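PDB 3Q4N: uncharacterized protein MJ0754 from Methanocaldococcus jannaschii, which is of unknown function but adopts a ferritin-like four-helix bundle that binds metal, with a dinuclear centre. Local coordinates for residues E102-K107 with M153-S159. Numbering follows the deposited sequence.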
loop_
_atom_site.group_PDB
_atom_site.type_symbol
_atom_site.label_atom_id
_atom_site.label_comp_id
_atom_site.label_asym_id
_atom_site.label_seq_id
_atom_site.Cartn_x
_atom_site.Cartn_y
_atom_site.Cartn_z
ATOM N N GLU B 102 -6.099 -6.468 -24.186
ATOM C CA GLU B 102 -6.410 -7.686 -23.442
ATOM C C GLU B 102 -5.368 -8.003 -22.366
ATOM O O GLU B 102 -5.708 -8.121 -21.190
ATOM C CB GLU B 102 -6.544 -8.866 -24.387
ATOM C CG GLU B 102 -7.918 -8.964 -24.980
ATOM C CD GLU B 102 -7.989 -9.934 -26.130
ATOM O OE1 GLU B 102 -9.070 -10.526 -26.338
ATOM O OE2 GLU B 102 -6.968 -10.094 -26.832
ATOM N N VAL B 103 -4.102 -8.128 -22.750
ATOM C CA VAL B 103 -3.070 -8.383 -21.754
ATOM C C VAL B 103 -3.126 -7.320 -20.627
ATOM O O VAL B 103 -2.919 -7.644 -19.445
ATOM C CB VAL B 103 -1.660 -8.489 -22.394
ATOM C CG1 VAL B 103 -0.629 -8.982 -21.361
ATOM C CG2 VAL B 103 -1.680 -9.406 -23.640
ATOM N N ASP B 104 -3.444 -6.070 -20.991
ATOM C CA ASP B 104 -3.539 -4.983 -20.012
ATOM C C ASP B 104 -4.694 -5.152 -19.047
ATOM O O ASP B 104 -4.483 -5.237 -17.827
ATOM C CB ASP B 104 -3.628 -3.627 -20.692
ATOM C CG ASP B 104 -2.257 -3.109 -21.143
ATOM O OD1 ASP B 104 -1.226 -3.563 -20.582
ATOM O OD2 ASP B 104 -2.210 -2.247 -22.058
ATOM N N ALA B 105 -5.908 -5.190 -19.598
ATOM C CA ALA B 105 -7.108 -5.609 -18.860
ATOM C C ALA B 105 -6.743 -6.641 -17.817
ATOM O O ALA B 105 -6.992 -6.453 -16.633
ATOM C CB ALA B 105 -8.135 -6.187 -19.802
ATOM N N LEU B 106 -6.120 -7.721 -18.273
ATOM C CA LEU B 106 -5.668 -8.809 -17.404
ATOM C C LEU B 106 -4.695 -8.371 -16.299
ATOM O O LEU B 106 -4.863 -8.758 -15.149
ATOM C CB LEU B 106 -5.046 -9.906 -18.255
ATOM C CG LEU B 106 -6.046 -10.887 -18.835
ATOM C CD1 LEU B 106 -5.319 -11.900 -19.680
ATOM C CD2 LEU B 106 -6.789 -11.573 -17.712
ATOM N N LYS B 107 -3.690 -7.565 -16.654
ATOM C CA LYS B 107 -2.728 -7.060 -15.673
ATOM C C LYS B 107 -3.396 -6.159 -14.634
ATOM O O LYS B 107 -3.114 -6.265 -13.444
ATOM C CB LYS B 107 -1.578 -6.314 -16.357
ATOM C CG LYS B 107 -0.658 -7.169 -17.233
ATOM C CD LYS B 107 0.596 -6.355 -17.607
ATOM C CE LYS B 107 1.384 -6.920 -18.803
ATOM N NZ LYS B 107 2.278 -8.067 -18.424
ATOM N N MET B 153 -4.965 -16.944 -16.533
ATOM C CA MET B 153 -5.362 -16.262 -17.753
ATOM C C MET B 153 -4.198 -15.518 -18.412
ATOM O O MET B 153 -4.100 -15.462 -19.639
ATOM C CB MET B 153 -6.492 -15.300 -17.436
ATOM C CG MET B 153 -7.383 -15.042 -18.601
ATOM S SD MET B 153 -8.185 -16.538 -19.086
ATOM C CE MET B 153 -9.049 -16.948 -17.558
ATOM N N LEU B 154 -3.314 -14.956 -17.590
ATOM C CA LEU B 154 -2.134 -14.238 -18.099
ATOM C C LEU B 154 -1.176 -15.164 -18.798
ATOM O O LEU B 154 -0.700 -14.841 -19.892
ATOM C CB LEU B 154 -1.398 -13.469 -16.997
ATOM C CG LEU B 154 -1.938 -12.050 -16.775
ATOM C CD1 LEU B 154 -1.326 -11.479 -15.523
ATOM C CD2 LEU B 154 -1.695 -11.095 -17.953
ATOM N N ASN B 155 -0.908 -16.307 -18.160
ATOM C CA ASN B 155 -0.124 -17.379 -18.761
ATOM C C ASN B 155 -0.662 -17.797 -20.142
ATOM O O ASN B 155 0.099 -17.985 -21.078
ATOM C CB ASN B 155 -0.119 -18.596 -17.843
ATOM C CG ASN B 155 0.458 -18.306 -16.466
ATOM O OD1 ASN B 155 0.212 -19.068 -15.514
ATOM N ND2 ASN B 155 1.229 -17.206 -16.345
ATOM N N ASN B 156 -1.979 -17.925 -20.253
ATOM C CA ASN B 156 -2.632 -18.168 -21.526
ATOM C C ASN B 156 -2.315 -17.123 -22.606
ATOM O O ASN B 156 -2.470 -17.400 -23.800
ATOM C CB ASN B 156 -4.145 -18.274 -21.328
ATOM C CG ASN B 156 -4.535 -19.373 -20.364
ATOM O OD1 ASN B 156 -5.561 -19.277 -19.701
ATOM N ND2 ASN B 156 -3.719 -20.418 -20.274
ATOM N N TYR B 157 -1.883 -15.933 -22.199
ATOM C CA TYR B 157 -1.462 -14.904 -23.152
ATOM C C TYR B 157 0.070 -14.721 -23.110
ATOM O O TYR B 157 0.608 -13.643 -23.440
ATOM C CB TYR B 157 -2.161 -13.567 -22.864
ATOM C CG TYR B 157 -3.617 -13.429 -23.288
ATOM C CD1 TYR B 157 -4.021 -12.332 -24.061
ATOM C CD2 TYR B 157 -4.598 -14.359 -22.892
ATOM C CE1 TYR B 157 -5.357 -12.164 -24.452
ATOM C CE2 TYR B 157 -5.940 -14.195 -23.268
ATOM C CZ TYR B 157 -6.312 -13.090 -24.056
ATOM O OH TYR B 157 -7.625 -12.899 -24.462
ATOM N N GLY B 158 0.764 -15.781 -22.694
ATOM C CA GLY B 158 2.231 -15.779 -22.600
ATOM C C GLY B 158 2.804 -14.588 -21.837
ATOM O O GLY B 158 3.807 -13.990 -22.270
ATOM N N SER B 159 2.162 -14.248 -20.713
ATOM C CA SER B 159 2.631 -13.201 -19.816
ATOM C C SER B 159 2.611 -13.687 -18.369
ATOM O O SER B 159 2.140 -14.782 -18.079
ATOM C CB SER B 159 1.775 -11.946 -19.986
ATOM O OG SER B 159 2.422 -10.805 -19.449
#
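L106 of helix 102-125 packs against M153, L154 and Y157. CD1 sits over one face of the Y157 ring, 4.2 Å from the centroid and 15° off the ring normal, a CH-pi contact displaced toward the rim; CD2 lies 3.6 Å from CG of M153, and the two side chains cross at about a right angle. A branched aliphatic side chain suits this place: one methyl can lie on the ring while both pack against M153. L154 approaches with a single branch, its CD2 packing 3.6 Å from CB of L106. This contact joins the start of helix 102-125 to the end of helix 130-155, at one end of the ferritin-like four-helix bundle. There helix 130-155 stops in a Schellman motif, in which S159 N bonds to L154 O and G158 N to N155 O; G158, the C-prime residue, has the positive phi that favours glycine. Y157 has CG anti to its carbonyl carbon (chi1 -76°), and its flat ring offers a face to L106 and an edge to the E102 carboxylate, which stands nearly perpendicular to it; CD1 is 3.8 Å from CG2 of V103. Replacing Y157 by an alanine would probably cost L106 and V103 their aromatic partner and E102 its neighbour. The long chain of K107, bent at its last torsion, carries NZ to a 2.9 Å hydrogen bond with OG of S159.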